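Local atomic coordinates of serpin (Taeniopygia guttata, PDB entry 5HGC), a protein that binds a cortisol-type steroid and, as a member of the serpin family, may act as an inhibitor of serine proteases. Residues R24-E29 / K33-S38; S59-G64 / V294-N299; V95-M100 / S366-G371; F193-D196 / T200-V203; T223-H228 / M269-P274. One frame throughout, in Å; residues are numbered along the deposited sequence.

Five contacts lie at different places in one serpin chain. Contacts 1 and 3 meet directly: strand 35-37 pairs with strand 366-373, with Y37 O 3.0 Å from I370 N, S38 OG 2.7 Å from L368 O, and the F36 and F369 rings packed together. Contacts 4 and 5 also touch, at V203 CG2 and P274 CB, 3.7 Å apart, where strands 200-209 and 265-283 are neighbours. Contact 2 lies remote from this pair, its centre about 41 Å from that of contact 4. R226 of contact 5 binds the steroid, which itself lies about 8 Å from the L368 side chain of contact 3, and the amino sugar lies about 11 Å from the I61 side chain of contact 2.

Contact 1: R24-E29 / K33-S38; sequences REVTQE and KNIFYS
I35, on strand 35-37, is the side chain that V26 and T27 of helix 12-29 rest on. From CB the chain forks. One branch ends at once in CG2, which meets V26 CG1 at 3.8 Å and also lies in the plane of the Y37 ring, at its edge. The other begins with CG1, beside the backbone N (chi1 -57°), where T27 CG2 crosses it at roughly a right angle, 4.1 Å away. A further bend at CG1 (chi2 -70°) carries the tip, I35 CD1, to within 4.0 Å of V26 CG2, and V26 and I35 thus meet tip to tip through both valine methyls. V26 was modelled in two conformations, and this account holds for one of them. In it V26 CG1 also approaches Y37 CE1 obliquely, at 4.2 Å, while the tyrosine hydroxyl is hydrogen-bonded to the carbonyl of A19, earlier on the same helix. The axes of helix and strand run 10.0 Å apart at 143°, a spacing filled by these branched side chains. With I35 cut back to alanine, V26 CG2 and T27 CG2 would probably lose their partner, and V26 CG1 would keep only its longer approach to Y37. No hydrogen bond links the two segments, and T27 turns its hydroxyl back to its own helix, so the buried contact depends on apolar fit, with the tyrosine's polar end tied separately to A19.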
# COMPACT_ATOMS: atom_id res chain seq x y z
N ARG A 24 -7.20 8.49 5.90
CA ARG A 24 -7.95 9.34 6.85
C ARG A 24 -8.80 8.51 7.79
O ARG A 24 -8.70 8.71 9.00
CB ARG A 24 -8.72 10.52 6.18
CG ARG A 24 -7.76 11.45 5.41
CD ARG A 24 -8.31 12.79 4.96
NE ARG A 24 -9.31 12.71 3.89
CZ ARG A 24 -9.06 12.49 2.59
NH1 ARG A 24 -7.82 12.29 2.15
NH2 ARG A 24 -10.06 12.46 1.71
N GLU A 25 -9.53 7.53 7.24
CA GLU A 25 -10.38 6.58 7.98
C GLU A 25 -9.64 5.75 8.98
O GLU A 25 -10.05 5.66 10.14
CB GLU A 25 -11.14 5.62 7.05
CG GLU A 25 -12.38 6.18 6.37
CD GLU A 25 -13.48 6.71 7.33
OE1 GLU A 25 -13.52 6.36 8.56
OE2 GLU A 25 -14.31 7.48 6.80
N VAL A 26 -8.55 5.14 8.55
CA VAL A 26 -7.82 4.20 9.40
C VAL A 26 -7.09 4.88 10.56
O VAL A 26 -6.97 4.30 11.64
CB VAL A 26 -6.92 3.25 8.54
CG1 VAL A 26 -5.73 3.98 7.91
CG2 VAL A 26 -6.48 2.03 9.34
N THR A 27 -6.62 6.12 10.36
CA THR A 27 -5.93 6.88 11.42
C THR A 27 -6.91 7.37 12.52
O THR A 27 -6.53 7.44 13.69
CB THR A 27 -5.05 8.04 10.87
OG1 THR A 27 -5.84 8.88 10.01
CG2 THR A 27 -3.88 7.48 10.10
N GLN A 28 -8.15 7.69 12.15
CA GLN A 28 -9.26 7.77 13.13
C GLN A 28 -9.49 6.51 13.99
O GLN A 28 -9.33 6.58 15.20
CB GLN A 28 -10.53 8.14 12.46
CG GLN A 28 -10.50 9.53 11.92
CD GLN A 28 -11.86 9.87 11.39
OE1 GLN A 28 -12.09 9.83 10.18
NE2 GLN A 28 -12.80 10.13 12.31
N GLU A 29 -9.85 5.37 13.39
CA GLU A 29 -10.05 4.17 14.18
C GLU A 29 -8.81 3.68 14.99
O GLU A 29 -8.96 2.78 15.83
CB GLU A 29 -10.77 3.04 13.38
CG GLU A 29 -9.90 2.10 12.53
CD GLU A 29 -10.62 1.47 11.30
OE1 GLU A 29 -11.41 2.14 10.58
OE2 GLU A 29 -10.37 0.27 11.02
N LYS A 33 -1.07 4.64 16.51
CA LYS A 33 -0.42 3.38 16.17
C LYS A 33 0.24 3.50 14.80
O LYS A 33 -0.17 4.31 13.95
CB LYS A 33 -1.45 2.22 16.24
CG LYS A 33 -1.87 1.81 17.65
CD LYS A 33 -0.72 1.11 18.38
CE LYS A 33 -0.75 1.29 19.89
NZ LYS A 33 -1.60 0.24 20.49
N ASN A 34 1.29 2.71 14.60
CA ASN A 34 1.76 2.37 13.26
C ASN A 34 0.59 2.08 12.27
O ASN A 34 -0.37 1.34 12.59
CB ASN A 34 2.73 1.19 13.36
CG ASN A 34 4.07 1.61 13.96
OD1 ASN A 34 4.30 2.80 14.21
ND2 ASN A 34 4.96 0.65 14.18
N ILE A 35 0.61 2.74 11.12
CA ILE A 35 -0.24 2.32 10.02
C ILE A 35 0.64 1.97 8.86
O ILE A 35 1.50 2.76 8.51
CB ILE A 35 -1.19 3.43 9.61
CG1 ILE A 35 -2.03 3.87 10.83
CG2 ILE A 35 -2.05 3.01 8.40
CD1 ILE A 35 -3.05 2.86 11.31
N PHE A 36 0.44 0.78 8.27
CA PHE A 36 1.16 0.39 7.03
C PHE A 36 0.35 -0.50 6.11
O PHE A 36 0.04 -1.62 6.47
CB PHE A 36 2.49 -0.29 7.34
CG PHE A 36 3.40 -0.33 6.16
CD1 PHE A 36 4.10 0.82 5.77
CD2 PHE A 36 3.53 -1.49 5.39
CE1 PHE A 36 4.92 0.82 4.65
CE2 PHE A 36 4.34 -1.49 4.26
CZ PHE A 36 5.03 -0.34 3.89
N TYR A 37 0.06 -0.01 4.92
CA TYR A 37 -0.73 -0.75 3.95
C TYR A 37 -0.34 -0.39 2.52
O TYR A 37 0.51 0.50 2.30
CB TYR A 37 -2.24 -0.59 4.21
CG TYR A 37 -2.76 0.80 3.94
CD1 TYR A 37 -2.69 1.81 4.95
CD2 TYR A 37 -3.34 1.13 2.72
CE1 TYR A 37 -3.15 3.09 4.70
CE2 TYR A 37 -3.79 2.41 2.46
CZ TYR A 37 -3.68 3.38 3.45
OH TYR A 37 -4.16 4.66 3.21
N SER A 38 -0.89 -1.16 1.56
CA SER A 38 -0.69 -0.90 0.12
C SER A 38 -2.00 -0.47 -0.56
O SER A 38 -2.83 -1.29 -0.85
CB SER A 38 -0.02 -2.06 -0.60
OG SER A 38 0.08 -1.76 -2.00

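Contact 2: S59-G64 / V294-N299; sequences SQILEG and VDVFTN. Unlike the reference sequence in segment 294-299: N299 (reference Ser).
Q60 reaches out from helix 55-64 to the start of the 3-10 turn 295-297 and uses both ends of its amide there. Its chain is extended beyond CG (chi2 174°), which brings OE1 to two successive backbone amides. V294 N donates to Q60 OE1 at 2.9 Å from well above the carbonyl plane, 35° out of it, whereas D295 N, 3.0 Å from the same oxygen, lies in that plane on a lone pair. A water also donates to Q60 OE1 at 3.0 Å and accepts from V296 N, so the next amide along the chain is joined to the same oxygen at one remove. The other end of the glutamine amide, Q60 NE2, makes a weak hydrogen bond of 3.2 Å to D295 OD1. The two side chains cross at about a right angle, with amide and carboxylate planes 62° apart, so the groups are not paired flat. These bonds leave the glutamine amide little liberty to flip, since OE1 and NE2 face opposite kinds of partner. On the more buried flank I61 crosses V296, CD1 meeting CG2 at 4.0 Å; V296 CG1 in turn lies over the centre of the F297 ring. I61 and F297 both touch F46 of helix 39-52. The arrangement is that of a side-chain carbonyl collecting N-H groups at the opening of a 3-10 turn, here fastening the loop after helix 285-290 to helix 55-64 of the serpin fold.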
# COMPACT_ATOMS: atom_id res chain seq x y z
N SER A 59 -21.61 -1.45 -8.26
CA SER A 59 -21.55 0.02 -8.31
C SER A 59 -20.91 0.59 -7.04
O SER A 59 -20.10 1.52 -7.13
CB SER A 59 -22.95 0.62 -8.53
OG SER A 59 -23.66 0.74 -7.30
N GLN A 60 -21.26 0.03 -5.87
CA GLN A 60 -20.66 0.45 -4.60
C GLN A 60 -19.17 0.14 -4.51
O GLN A 60 -18.40 0.92 -3.89
CB GLN A 60 -21.30 -0.22 -3.41
CG GLN A 60 -22.64 0.30 -3.00
CD GLN A 60 -23.24 -0.56 -1.89
OE1 GLN A 60 -22.55 -1.39 -1.26
NE2 GLN A 60 -24.53 -0.37 -1.64
N ILE A 61 -18.76 -1.01 -5.07
CA ILE A 61 -17.33 -1.36 -5.09
C ILE A 61 -16.59 -0.27 -5.89
O ILE A 61 -15.68 0.34 -5.38
CB ILE A 61 -17.03 -2.79 -5.61
CG1 ILE A 61 -17.57 -3.84 -4.62
CG2 ILE A 61 -15.52 -3.02 -5.69
CD1 ILE A 61 -17.72 -5.23 -5.21
N LEU A 62 -17.05 -0.02 -7.11
CA LEU A 62 -16.34 0.88 -8.02
C LEU A 62 -16.39 2.32 -7.52
O LEU A 62 -15.39 3.07 -7.65
CB LEU A 62 -16.81 0.72 -9.47
CG LEU A 62 -16.58 -0.64 -10.12
CD1 LEU A 62 -17.05 -0.62 -11.56
CD2 LEU A 62 -15.11 -1.00 -10.12
N GLU A 63 -17.50 2.71 -6.90
CA GLU A 63 -17.62 4.07 -6.45
C GLU A 63 -16.82 4.27 -5.18
O GLU A 63 -16.22 5.31 -4.97
CB GLU A 63 -19.08 4.47 -6.29
CG GLU A 63 -19.66 4.87 -7.64
CD GLU A 63 -21.16 5.11 -7.60
OE1 GLU A 63 -21.78 4.87 -6.54
OE2 GLU A 63 -21.71 5.51 -8.65
N GLY A 64 -16.79 3.24 -4.36
CA GLY A 64 -16.09 3.34 -3.08
C GLY A 64 -14.61 3.37 -3.37
O GLY A 64 -13.83 3.93 -2.59
N VAL A 294 -20.75 -1.74 0.97
CA VAL A 294 -21.65 -2.28 2.00
C VAL A 294 -22.18 -3.66 1.67
O VAL A 294 -21.93 -4.61 2.43
CB VAL A 294 -22.84 -1.30 2.30
CG1 VAL A 294 -23.90 -1.95 3.22
CG2 VAL A 294 -22.31 0.01 2.90
N ASP A 295 -22.92 -3.74 0.55
CA ASP A 295 -23.68 -4.93 0.15
C ASP A 295 -22.83 -6.15 -0.05
O ASP A 295 -23.31 -7.25 0.19
CB ASP A 295 -24.41 -4.68 -1.17
CG ASP A 295 -25.44 -3.55 -1.09
OD1 ASP A 295 -25.64 -2.94 0.01
OD2 ASP A 295 -26.04 -3.27 -2.17
N VAL A 296 -21.59 -5.96 -0.52
CA VAL A 296 -20.65 -7.05 -0.77
C VAL A 296 -20.37 -7.86 0.49
O VAL A 296 -20.05 -9.06 0.42
CB VAL A 296 -19.33 -6.54 -1.43
CG1 VAL A 296 -18.38 -5.92 -0.43
CG2 VAL A 296 -18.66 -7.68 -2.19
N PHE A 297 -20.50 -7.21 1.63
CA PHE A 297 -20.25 -7.89 2.89
C PHE A 297 -21.52 -8.55 3.50
O PHE A 297 -21.43 -9.34 4.44
CB PHE A 297 -19.55 -6.95 3.86
CG PHE A 297 -18.25 -6.41 3.33
CD1 PHE A 297 -17.14 -7.24 3.21
CD2 PHE A 297 -18.13 -5.06 2.99
CE1 PHE A 297 -15.94 -6.73 2.76
CE2 PHE A 297 -16.93 -4.53 2.54
CZ PHE A 297 -15.83 -5.38 2.43
N THR A 298 -22.67 -8.26 2.91
CA THR A 298 -23.93 -8.63 3.50
C THR A 298 -24.63 -9.69 2.65
O THR A 298 -24.19 -10.04 1.54
CB THR A 298 -24.86 -7.40 3.70
OG1 THR A 298 -25.31 -6.89 2.43
CG2 THR A 298 -24.17 -6.26 4.45
N ASN A 299 -25.75 -10.16 3.18
CA ASN A 299 -26.56 -11.13 2.47
C ASN A 299 -27.29 -10.49 1.33
O ASN A 299 -28.03 -11.15 0.61
CB ASN A 299 -27.47 -11.90 3.44
CG ASN A 299 -26.77 -13.08 4.10
OD1 ASN A 299 -25.62 -13.43 3.76
ND2 ASN A 299 -27.44 -13.71 5.05
O HOH W 1 -20.97 -3.64 -2.45

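Contact 3: V95-M100 / S366-G371; sequences VQLNMM and STLFIG
L97 swings CG anti to its own backbone N (chi1 178°), and F369 holds its ring on the side of its backbone N (chi1 -66°); between them these torsions bring CD1 of the leucine to the far end of the phenylalanine. L97 CD1 lies 3.6 Å from CE2 and 3.8 Å from CZ of F369, approaching the ring obliquely, and the two side chains slide past each other in opposite directions. The second methyl of L97, CD2, makes a looser contact with L368 CD2 at 4.4 Å. L368 itself points its other methyl, CD1, at V95 CG1, 3.8 Å away, so these two meet tip to tip. Adjacent residues of a regular strand normally send their side chains to opposite faces, yet L368 and F369 both reach the segment 95-100. The strand has a classic beta bulge here, L368 and F369 both facing I359 on strand 355-361. All four side chains are apolar and buried, and no hydrogen bond crosses between the segments. The loop leading from helix 74-89 into strand 100-106 is thereby laid against strand 366-373. Around this contact L97 also packs on L88 of helix 74-89 and, with F369, on V173 of strand 167-176, while L368 rests on V40 of helix 39-52.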
# COMPACT_ATOMS: atom_id res chain seq x y z
N VAL A 95 9.69 -1.83 -10.83
CA VAL A 95 9.25 -1.94 -9.45
C VAL A 95 9.42 -3.34 -8.91
O VAL A 95 10.03 -3.52 -7.87
CB VAL A 95 7.80 -1.49 -9.28
CG1 VAL A 95 7.41 -1.46 -7.80
CG2 VAL A 95 7.60 -0.10 -9.84
N GLN A 96 8.91 -4.34 -9.64
CA GLN A 96 8.89 -5.75 -9.19
C GLN A 96 8.26 -5.84 -7.83
O GLN A 96 8.90 -6.25 -6.87
CB GLN A 96 10.28 -6.42 -9.20
CG GLN A 96 10.84 -6.71 -10.59
CD GLN A 96 12.35 -6.61 -10.63
OE1 GLN A 96 13.05 -7.62 -10.67
NE2 GLN A 96 12.85 -5.37 -10.60
N LEU A 97 7.01 -5.42 -7.74
CA LEU A 97 6.36 -5.22 -6.47
C LEU A 97 5.92 -6.59 -5.93
O LEU A 97 5.88 -6.82 -4.73
CB LEU A 97 5.18 -4.29 -6.69
CG LEU A 97 4.29 -3.94 -5.53
CD1 LEU A 97 5.06 -3.20 -4.43
CD2 LEU A 97 3.11 -3.14 -6.08
N ASN A 98 5.63 -7.50 -6.87
CA ASN A 98 5.08 -8.81 -6.59
C ASN A 98 3.82 -8.80 -5.73
O ASN A 98 3.71 -9.51 -4.75
CB ASN A 98 6.19 -9.79 -6.17
CG ASN A 98 7.25 -9.95 -7.29
OD1 ASN A 98 6.92 -10.01 -8.49
ND2 ASN A 98 8.54 -9.98 -6.90
N MET A 99 2.84 -7.99 -6.11
CA MET A 99 1.64 -7.87 -5.29
C MET A 99 0.69 -8.95 -5.72
O MET A 99 0.58 -9.24 -6.90
CB MET A 99 0.99 -6.50 -5.43
CG MET A 99 0.58 -6.06 -6.81
SD MET A 99 -0.67 -4.77 -6.61
CE MET A 99 -0.75 -4.31 -8.32
N MET A 100 0.02 -9.55 -4.74
CA MET A 100 -0.80 -10.74 -4.98
C MET A 100 -2.16 -10.68 -4.31
O MET A 100 -2.28 -10.19 -3.17
CB MET A 100 -0.04 -11.98 -4.56
CG MET A 100 1.19 -12.23 -5.44
SD MET A 100 2.66 -13.09 -4.77
CE MET A 100 3.23 -12.09 -3.37
N SER A 366 1.22 5.76 -9.22
CA SER A 366 0.34 5.12 -8.25
C SER A 366 1.02 5.05 -6.90
O SER A 366 2.25 4.89 -6.82
CB SER A 366 -0.09 3.70 -8.67
OG SER A 366 1.06 2.94 -8.94
N THR A 367 0.19 5.15 -5.86
CA THR A 367 0.65 4.95 -4.51
C THR A 367 0.76 3.47 -4.19
O THR A 367 -0.24 2.74 -4.19
CB THR A 367 -0.30 5.64 -3.52
OG1 THR A 367 -0.68 6.92 -4.06
CG2 THR A 367 0.38 5.78 -2.16
N LEU A 368 2.00 3.07 -3.94
CA LEU A 368 2.31 1.70 -3.59
C LEU A 368 2.19 1.45 -2.10
O LEU A 368 1.70 0.40 -1.69
CB LEU A 368 3.70 1.27 -4.06
CG LEU A 368 4.01 1.68 -5.50
CD1 LEU A 368 5.40 1.18 -5.87
CD2 LEU A 368 2.93 1.21 -6.50
N PHE A 369 2.66 2.38 -1.26
CA PHE A 369 2.57 2.13 0.20
C PHE A 369 2.30 3.41 0.96
O PHE A 369 2.80 4.48 0.58
CB PHE A 369 3.87 1.51 0.72
CG PHE A 369 4.15 0.14 0.20
CD1 PHE A 369 3.57 -0.98 0.79
CD2 PHE A 369 5.03 -0.06 -0.88
CE1 PHE A 369 3.85 -2.27 0.32
CE2 PHE A 369 5.30 -1.36 -1.36
CZ PHE A 369 4.71 -2.47 -0.76
N ILE A 370 1.52 3.30 2.03
CA ILE A 370 1.31 4.41 2.93
C ILE A 370 1.67 3.94 4.35
O ILE A 370 1.07 2.98 4.90
CB ILE A 370 -0.12 4.97 2.81
CG1 ILE A 370 -0.31 5.63 1.44
CG2 ILE A 370 -0.40 5.99 3.92
CD1 ILE A 370 -1.70 6.18 1.16
N GLY A 371 2.68 4.59 4.94
CA GLY A 371 3.17 4.21 6.24
C GLY A 371 3.04 5.42 7.14
O GLY A 371 3.30 6.55 6.72

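Contact 4: F193-D196 / T200-V203; sequences FFVD and TVKV
F193 and V201 form an antiparallel hydrogen-bonded pair, their CA atoms 5.2 Å apart, in the beta hairpin made by strands 189-194 and 200-209; such a hairpin belongs to the serpin fold. Both bonds of the pair are short and fairly straight: F193 N donates to V201 O at 2.8 Å, and V201 N returns to F193 O at 2.9 Å with an angle of 169° at the hydrogen. F193 O also receives a CA-H...O contact from T200 CA at 3.4 Å. F193 and V201 send their side chains to the same face. With its CG anti to the backbone N (chi1 -171°), F193 carries its ring away from strand 200-209 and touches through CB, which lies 3.8 Å from V201 CG2 and 4.0 Å from V203 CG1. V195 adds its CG2 to V201 CG2. Residues near the C-terminus cover this face, with F193 and V203 both on P376. F194 and T200 occupy the opposite face, exposed and side by side, pointing the same way; there T200 OG1 sits at the edge of the F194 ring, near its plane, 3.5 Å from F194 CD1.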
# COMPACT_ATOMS: atom_id res chain seq x y z
N PHE A 193 14.95 7.54 19.10
CA PHE A 193 13.74 7.86 18.36
C PHE A 193 12.69 8.18 19.39
O PHE A 193 12.46 7.38 20.32
CB PHE A 193 13.31 6.67 17.45
CG PHE A 193 12.19 7.02 16.52
CD1 PHE A 193 10.86 7.08 16.97
CD2 PHE A 193 12.45 7.32 15.18
CE1 PHE A 193 9.82 7.46 16.14
CE2 PHE A 193 11.40 7.71 14.33
CZ PHE A 193 10.09 7.77 14.81
N PHE A 194 12.00 9.30 19.21
CA PHE A 194 11.06 9.81 20.20
C PHE A 194 9.64 9.53 19.77
O PHE A 194 9.07 10.27 18.99
CB PHE A 194 11.36 11.31 20.58
CG PHE A 194 12.84 11.55 20.87
CD1 PHE A 194 13.40 11.16 22.12
CD2 PHE A 194 13.71 12.05 19.86
CE1 PHE A 194 14.78 11.30 22.36
CE2 PHE A 194 15.08 12.18 20.11
CZ PHE A 194 15.61 11.81 21.36
N VAL A 195 9.10 8.44 20.30
CA VAL A 195 7.74 8.01 20.06
C VAL A 195 6.64 8.93 20.64
O VAL A 195 5.72 9.29 19.88
CB VAL A 195 7.53 6.55 20.52
CG1 VAL A 195 6.15 6.04 20.14
CG2 VAL A 195 8.60 5.62 19.94
N ASP A 196 6.75 9.35 21.92
CA ASP A 196 5.56 9.82 22.77
C ASP A 196 5.38 11.26 23.38
O ASP A 196 4.29 11.85 23.28
CB ASP A 196 5.29 8.81 23.90
CG ASP A 196 4.06 8.00 23.68
OD1 ASP A 196 3.11 8.50 23.04
OD2 ASP A 196 4.03 6.86 24.16
N THR A 200 10.60 6.37 24.31
CA THR A 200 11.83 6.66 23.59
C THR A 200 12.53 5.36 23.30
O THR A 200 12.74 4.57 24.20
CB THR A 200 12.77 7.57 24.45
OG1 THR A 200 12.19 8.87 24.53
CG2 THR A 200 14.26 7.64 23.86
N VAL A 201 12.90 5.13 22.05
CA VAL A 201 13.47 3.82 21.69
C VAL A 201 14.80 3.99 20.96
O VAL A 201 15.09 5.06 20.45
CB VAL A 201 12.50 2.94 20.83
CG1 VAL A 201 11.16 2.68 21.55
CG2 VAL A 201 12.25 3.58 19.48
N LYS A 202 15.61 2.95 20.94
CA LYS A 202 16.79 3.01 20.13
C LYS A 202 16.57 2.30 18.80
O LYS A 202 15.95 1.24 18.76
CB LYS A 202 18.06 2.66 20.93
CG LYS A 202 18.58 3.93 21.65
CD LYS A 202 19.72 3.70 22.63
CE LYS A 202 19.17 3.44 24.03
NZ LYS A 202 19.90 2.31 24.68
N VAL A 203 17.03 2.91 17.72
CA VAL A 203 16.76 2.49 16.36
C VAL A 203 18.08 2.63 15.61
O VAL A 203 18.83 3.55 15.89
CB VAL A 203 15.64 3.38 15.74
CG1 VAL A 203 16.15 4.77 15.41
CG2 VAL A 203 15.07 2.75 14.49

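Contact 5: T223-H228 / M269-P274; sequences TVVRLH and MNLYFP. With HCY ((11alpha,14beta)-11,17,21-trihydroxypregn-4-ene-3,20-dione), chain B.
Strands 223-228 and 269-274 cross almost perpendicularly, at 83° with 10.7 Å between their axes, V225 and L227 facing M269 and L271 as two serpin sheets, B and C, pack face to face. L271 CD2 is the hub: L227 CD1 reaches it tip to tip at 4.0 Å, and V225 CG1 slides past it at 4.2 Å. V225 CG2 lies 4.4 Å from M269 SD. Between V225 and L227, R226 points to the other face of its strand, where the steroid binds. Its chain is bent at chi2 and chi3, which turns the guanidinium edge to the side chain of the ligand. R226 NH1 donates to the ketone oxygen O4 of the steroid at 2.8 Å, and R226 NH2 donates to its hydroxyl oxygen O5 at 2.9 Å, nearly straight at 174°. D213 takes a salt bridge from NE, and H228 CE1 lies above one face of the guanidinium, toward its rim. A leucine in place of R226 would probably leave O4 and O5 without these donors and the D213 carboxylate without its charged mate. One strand thus has two chemistries: apolar packing binds it to strand 265-283, while on its other face an arginine held by D213 donates to two neighbouring oxygens of the steroid.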
# COMPACT_ATOMS: atom_id res chain seq x y z
N THR A 223 8.42 18.71 7.15
CA THR A 223 9.58 18.63 6.29
C THR A 223 9.33 17.46 5.38
O THR A 223 8.96 16.43 5.85
CB THR A 223 10.83 18.46 7.14
OG1 THR A 223 10.96 19.59 7.99
CG2 THR A 223 12.06 18.37 6.29
N VAL A 224 9.52 17.64 4.07
CA VAL A 224 9.37 16.59 3.06
C VAL A 224 10.73 16.29 2.45
O VAL A 224 11.36 17.21 1.93
CB VAL A 224 8.37 17.00 1.94
CG1 VAL A 224 8.15 15.84 0.93
CG2 VAL A 224 7.05 17.48 2.55
N VAL A 225 11.16 15.03 2.50
CA VAL A 225 12.34 14.61 1.79
C VAL A 225 11.95 13.47 0.86
O VAL A 225 11.25 12.52 1.28
CB VAL A 225 13.47 14.19 2.76
CG1 VAL A 225 14.66 13.64 2.01
CG2 VAL A 225 13.93 15.40 3.59
N ARG A 226 12.38 13.56 -0.39
CA ARG A 226 12.07 12.53 -1.36
C ARG A 226 13.33 11.82 -1.88
O ARG A 226 14.25 12.47 -2.37
CB ARG A 226 11.26 13.12 -2.50
CG ARG A 226 10.89 12.09 -3.55
CD ARG A 226 11.93 12.11 -4.66
NE ARG A 226 11.55 13.15 -5.62
CZ ARG A 226 10.48 13.08 -6.40
NH1 ARG A 226 9.68 11.99 -6.36
NH2 ARG A 226 10.20 14.08 -7.20
N LEU A 227 13.34 10.49 -1.80
CA LEU A 227 14.48 9.65 -2.15
C LEU A 227 14.04 8.72 -3.23
O LEU A 227 12.97 8.12 -3.09
CB LEU A 227 14.95 8.83 -0.93
CG LEU A 227 15.56 9.59 0.25
CD1 LEU A 227 16.24 8.64 1.24
CD2 LEU A 227 16.55 10.62 -0.30
N HIS A 228 14.80 8.61 -4.31
CA HIS A 228 14.44 7.66 -5.36
C HIS A 228 14.96 6.29 -5.02
O HIS A 228 16.06 6.12 -4.47
CB HIS A 228 14.98 8.05 -6.72
CG HIS A 228 14.33 9.28 -7.27
ND1 HIS A 228 12.96 9.44 -7.32
CD2 HIS A 228 14.86 10.40 -7.80
CE1 HIS A 228 12.68 10.61 -7.85
NE2 HIS A 228 13.81 11.21 -8.15
N MET A 269 22.46 18.30 2.19
CA MET A 269 22.07 18.10 3.59
C MET A 269 22.65 16.87 4.24
O MET A 269 23.12 15.93 3.55
CB MET A 269 20.54 18.05 3.75
CG MET A 269 19.89 16.86 3.09
SD MET A 269 18.09 16.78 3.24
CE MET A 269 17.61 17.94 1.97
N ASN A 270 22.56 16.87 5.56
CA ASN A 270 22.82 15.71 6.35
C ASN A 270 21.50 15.06 6.63
O ASN A 270 20.56 15.74 7.14
CB ASN A 270 23.47 16.13 7.64
CG ASN A 270 24.83 16.72 7.38
OD1 ASN A 270 25.68 16.05 6.79
ND2 ASN A 270 25.00 17.99 7.70
N LEU A 271 21.40 13.78 6.24
CA LEU A 271 20.14 13.03 6.31
C LEU A 271 20.33 11.86 7.23
O LEU A 271 21.29 11.06 7.05
CB LEU A 271 19.61 12.60 4.93
CG LEU A 271 18.21 11.97 4.93
CD1 LEU A 271 17.08 12.85 5.47
CD2 LEU A 271 17.90 11.48 3.51
N TYR A 272 19.45 11.80 8.21
CA TYR A 272 19.39 10.74 9.16
C TYR A 272 18.03 10.09 9.02
O TYR A 272 16.98 10.75 9.13
CB TYR A 272 19.60 11.26 10.58
CG TYR A 272 21.02 11.68 10.86
CD1 TYR A 272 21.96 10.75 11.34
CD2 TYR A 272 21.41 13.00 10.68
CE1 TYR A 272 23.27 11.14 11.60
CE2 TYR A 272 22.71 13.39 10.95
CZ TYR A 272 23.63 12.46 11.41
OH TYR A 272 24.92 12.86 11.63
N PHE A 273 18.05 8.79 8.77
CA PHE A 273 16.81 8.06 8.50
C PHE A 273 16.90 6.66 9.06
O PHE A 273 17.89 6.02 8.86
CB PHE A 273 16.48 8.03 7.02
CG PHE A 273 15.10 7.55 6.74
CD1 PHE A 273 14.01 8.34 7.09
CD2 PHE A 273 14.88 6.28 6.21
CE1 PHE A 273 12.71 7.91 6.87
CE2 PHE A 273 13.57 5.82 5.99
CZ PHE A 273 12.48 6.64 6.32
N PRO A 274 15.87 6.19 9.79
CA PRO A 274 16.06 4.88 10.44
C PRO A 274 16.13 3.65 9.46
O PRO A 274 15.43 3.63 8.46
CB PRO A 274 14.85 4.77 11.35
CG PRO A 274 13.82 5.65 10.76
CD PRO A 274 14.57 6.79 10.13
C1 HCY B . -0.76 14.12 -9.02
C2 HCY B . -2.26 14.38 -9.05
C3 HCY B . -3.06 13.10 -9.04
C4 HCY B . -2.42 11.81 -8.69
C5 HCY B . -1.24 11.81 -8.05
C6 HCY B . -0.82 10.57 -7.29
C7 HCY B . 0.64 10.21 -7.63
C8 HCY B . 1.63 11.37 -7.69
C9 HCY B . 1.06 12.51 -8.56
C10 HCY B . -0.31 13.02 -8.06
C12 HCY B . 3.51 13.13 -9.33
C11 HCY B . 2.10 13.63 -8.94
C13 HCY B . 4.03 12.02 -8.37
C14 HCY B . 2.95 10.93 -8.28
C15 HCY B . 3.68 9.71 -7.77
C16 HCY B . 5.08 9.80 -8.34
C17 HCY B . 5.23 11.22 -8.93
C18 HCY B . 4.42 12.55 -6.96
C19 HCY B . -0.33 13.56 -6.62
C20 HCY B . 6.60 11.83 -8.68
C21 HCY B . 7.23 12.75 -9.70
O1 HCY B . -4.25 13.14 -9.27
O2 HCY B . 2.20 14.41 -7.75
O3 HCY B . 5.17 11.15 -10.38
O4 HCY B . 7.21 11.58 -7.65
O5 HCY B . 7.87 13.75 -8.90